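Local coordinates for protein dimethylsulfoniopropionate lyase (Roseovarius nubinhibens, PDB 4B29) that probably cleaves the osmolyte dimethylsulfoniopropionate to release dimethyl sulfide, and carries a zinc ion in a cupin-type fold, at residues 121-124 / 129-132; 83-88 / 157-162. All blocks are in the same frame, centred on the assembly; numbering follows the deposited sequence.

How the contacts relate
Both contacts touch the same mixed sheet of the cupin fold. Contact 1 lies at the corner of strand 115-122, against the loop that leads into strand 133-139; contact 2 packs helix 83-92 against strand 153-159, two strands further across the sheet from 133-139. Their centres are 22 Å apart, and they do not touch. Each is largely buried, but contact 1 has a surface edge formed by P123 and the exposed Q130. Its chemistry is mostly that of the backbone: a carbonyl over a peptide, a CA-H...O contact and one weak hydrogen bond. Contact 2 has no hydrogen bond between its segments and relies on L85 and the aliphatic part of R86, packed on V159 and S160.

Contact 1: residues 121-124 / 129-132; sequences AGPS and TQSL
The peptide plane joining G122 to P123 has the carbonyl oxygen of T129 standing almost squarely over one face, with T129 O 3.0 Å from G122 C and 3.1 Å from P123 N. As the proline nitrogen has no hydrogen to give, this approach is a carbonyl lying on a peptide rather than a hydrogen bond. The carboxamide of Q130 is the other flat group: P123 CB and CG lie off its plane, both on the same side, with Q130 NE2 3.7 Å from P123 CB. The Q130 chain, bent at chi2 (-72°), brings its amide over the CB-CG side of the ring. Here the chain of strand 115-122 of the cupin sheet turns a corner at A121, and it soon returns through 127-128 toward strand 133-139. A single weak hydrogen bond ties the segments, T129 N to G122 O at 3.2 Å. L132 O, buried without a hydrogen-bond partner, receives a CA-H...O contact from G122 CA (3.4 Å). T129 turns OG1 anti to its own nitrogen (chi1 -179°), which directs CG2 at G122 N, 3.7 Å off. That hydroxyl accepts from S131 N at 3.0 Å, forming an ST turn, and also hydrogen-bonds D54.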
# COMPACT_ATOMS: atom_id res chain seq x y z
N ALA A 121 3.38 -4.80 7.91
CA ALA A 121 3.83 -6.11 8.47
C ALA A 121 4.88 -6.64 7.53
O ALA A 121 4.78 -6.52 6.29
CB ALA A 121 2.70 -7.12 8.61
N GLY A 122 5.93 -7.24 8.10
CA GLY A 122 6.92 -7.86 7.25
C GLY A 122 8.28 -7.77 7.93
O GLY A 122 8.37 -7.44 9.15
N PRO A 123 9.35 -8.01 7.18
CA PRO A 123 10.67 -8.06 7.82
C PRO A 123 11.00 -6.74 8.52
O PRO A 123 11.60 -6.75 9.60
CB PRO A 123 11.62 -8.28 6.63
CG PRO A 123 10.75 -9.21 5.71
CD PRO A 123 9.36 -8.61 5.81
N SER A 124 10.53 -5.62 7.96
CA SER A 124 10.75 -4.30 8.61
C SER A 124 9.42 -3.54 8.82
O SER A 124 9.37 -2.29 8.71
CB SER A 124 11.80 -3.45 7.92
OG SER A 124 11.75 -3.49 6.55
N THR A 129 7.39 -10.08 10.72
CA THR A 129 7.19 -11.46 10.30
C THR A 129 8.08 -11.65 9.06
O THR A 129 8.41 -10.69 8.35
CB THR A 129 5.73 -11.78 9.94
OG1 THR A 129 5.62 -13.16 9.55
CG2 THR A 129 5.24 -10.85 8.78
N GLN A 130 8.43 -12.92 8.81
CA GLN A 130 9.13 -13.26 7.57
C GLN A 130 8.19 -14.02 6.62
O GLN A 130 8.63 -14.38 5.54
CB GLN A 130 10.33 -14.19 7.90
CG GLN A 130 11.49 -13.38 8.55
CD GLN A 130 12.22 -12.47 7.59
OE1 GLN A 130 12.23 -12.70 6.36
NE2 GLN A 130 12.92 -11.45 8.13
N SER A 131 6.92 -14.22 7.03
CA SER A 131 5.99 -15.07 6.24
C SER A 131 5.25 -14.28 5.17
O SER A 131 4.80 -14.87 4.14
CB SER A 131 4.97 -15.75 7.14
OG SER A 131 5.67 -16.63 8.04
N LEU A 132 5.21 -12.97 5.33
CA LEU A 132 4.45 -12.15 4.39
C LEU A 132 5.01 -10.74 4.48
O LEU A 132 5.73 -10.43 5.43
CB LEU A 132 3.01 -12.12 4.88
CG LEU A 132 1.98 -11.48 3.94
CD1 LEU A 132 2.16 -11.94 2.41
CD2 LEU A 132 0.60 -11.81 4.52

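Contact 2: residues 83-88 / 157-162; sequences QPLRDA and SVVSGR
D87 OD1 is gripped side-on by two nitrogens of R86, NE at 3.0 Å and NH2 at 3.1 Å, while the aliphatic part of the same arginine lies against S160. S160 and V159 form a classic beta bulge, both facing L199 of strand 198-205, where the chain of cupin-sheet strand 153-159 turns a corner at S160 and helix 83-92 packs on it. The salt bridge runs between neighbours on the helix, with D87 OD1 lying close to the guanidinium plane. The other carboxylate oxygen is also held: Q83 NE2 reaches D87 OD2 at 2.7 Å, about 50° out of the carboxylate plane, so bonds to both oxygens restrain the carboxylate's rotation. R86 NH1 bonds the carbonyl of G76, so the guanidinium also holds the loop ahead of the helix. No hydrogen bond joins the two segments; they meet by van der Waals packing. V159 points one methyl, CG1, at the helix backbone, 3.6 Å from R86 N, and its other methyl, CG2, at L85 CD2, 3.7 Å away. The L85 and V159 side chains cross at about a right angle, and L85 also rests on L31, A34 and W38 of helix 24-41, so it is wedged between that helix and the strand. Backbone oxygen V159 O takes a hydrogen bond from S82 OG, just ahead of the helix. R86 leaves its helix extended, with CG anti to N (chi1 -177°), which lays CG and CD along S160; the bend at chi3 (65°) then turns the guanidinium to D87. S160 OG, hydrogen-bonded to P75 O, sits 3.4 Å from R86 CG.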
# COMPACT_ATOMS: atom_id res chain seq x y z
N GLN A 83 -14.63 0.77 4.54
CA GLN A 83 -14.58 1.93 5.44
C GLN A 83 -13.81 1.67 6.77
O GLN A 83 -13.03 2.53 7.17
CB GLN A 83 -16.01 2.48 5.70
CG GLN A 83 -16.10 3.48 6.89
CD GLN A 83 -16.39 2.73 8.26
OE1 GLN A 83 -17.24 1.83 8.32
NE2 GLN A 83 -15.68 3.12 9.34
N PRO A 84 -14.01 0.52 7.40
CA PRO A 84 -13.26 0.30 8.68
C PRO A 84 -11.75 0.36 8.46
O PRO A 84 -11.02 1.01 9.24
CB PRO A 84 -13.74 -1.09 9.14
CG PRO A 84 -15.20 -1.12 8.61
CD PRO A 84 -15.05 -0.49 7.21
N LEU A 85 -11.28 -0.27 7.37
CA LEU A 85 -9.82 -0.26 7.06
C LEU A 85 -9.36 1.12 6.68
O LEU A 85 -8.32 1.57 7.12
CB LEU A 85 -9.51 -1.27 5.95
CG LEU A 85 -8.02 -1.34 5.58
CD1 LEU A 85 -7.05 -1.60 6.74
CD2 LEU A 85 -7.86 -2.44 4.48
N ARG A 86 -10.14 1.84 5.85
CA ARG A 86 -9.73 3.18 5.49
C ARG A 86 -9.58 4.05 6.77
O ARG A 86 -8.62 4.80 6.91
CB ARG A 86 -10.77 3.88 4.57
CG ARG A 86 -10.30 5.26 4.15
CD ARG A 86 -11.51 6.07 3.57
NE ARG A 86 -12.50 6.30 4.61
CZ ARG A 86 -13.65 6.96 4.38
NH1 ARG A 86 -13.92 7.39 3.16
NH2 ARG A 86 -14.54 7.16 5.37
N ASP A 87 -10.60 3.99 7.62
CA ASP A 87 -10.58 4.86 8.84
C ASP A 87 -9.45 4.45 9.77
O ASP A 87 -8.81 5.32 10.41
CB ASP A 87 -11.94 4.83 9.54
CG ASP A 87 -13.05 5.50 8.69
OD1 ASP A 87 -12.74 6.08 7.60
OD2 ASP A 87 -14.22 5.44 9.15
N ALA A 88 -9.18 3.14 9.83
CA ALA A 88 -8.03 2.67 10.65
C ALA A 88 -6.71 3.19 10.11
O ALA A 88 -5.79 3.51 10.88
CB ALA A 88 -8.03 1.16 10.75
N SER A 157 -4.52 -4.35 -3.42
CA SER A 157 -5.98 -4.13 -3.22
C SER A 157 -6.17 -2.64 -3.10
O SER A 157 -5.27 -1.91 -2.64
CB SER A 157 -6.56 -4.87 -1.98
OG SER A 157 -6.11 -4.25 -0.76
N VAL A 158 -7.37 -2.19 -3.50
CA VAL A 158 -7.72 -0.80 -3.27
C VAL A 158 -8.57 -0.67 -1.99
O VAL A 158 -9.56 -1.38 -1.82
CB VAL A 158 -8.57 -0.30 -4.47
CG1 VAL A 158 -8.90 1.24 -4.25
CG2 VAL A 158 -7.71 -0.47 -5.74
N VAL A 159 -8.17 0.26 -1.12
CA VAL A 159 -8.93 0.46 0.12
C VAL A 159 -9.94 1.57 -0.10
O VAL A 159 -11.11 1.40 0.29
CB VAL A 159 -8.02 0.85 1.30
CG1 VAL A 159 -8.85 1.03 2.60
CG2 VAL A 159 -6.99 -0.32 1.52
N SER A 160 -9.47 2.65 -0.68
CA SER A 160 -10.41 3.79 -0.92
C SER A 160 -9.91 4.59 -2.09
O SER A 160 -8.73 4.50 -2.52
CB SER A 160 -10.56 4.63 0.38
OG SER A 160 -9.30 5.06 0.88
N GLY A 161 -10.81 5.38 -2.68
CA GLY A 161 -10.39 6.12 -3.88
C GLY A 161 -10.47 5.20 -5.10
O GLY A 161 -11.23 4.22 -5.11
N ARG A 162 -9.68 5.53 -6.11
CA ARG A 162 -9.68 4.74 -7.37
C ARG A 162 -8.52 5.21 -8.23
O ARG A 162 -8.02 6.35 -8.08
CB ARG A 162 -11.03 4.89 -8.11
CG ARG A 162 -11.22 6.23 -8.69
CD ARG A 162 -12.70 6.36 -9.26
NE ARG A 162 -13.11 5.67 -10.48
CZ ARG A 162 -12.98 6.15 -11.73
NH1 ARG A 162 -12.35 7.29 -11.97
NH2 ARG A 162 -13.48 5.49 -12.78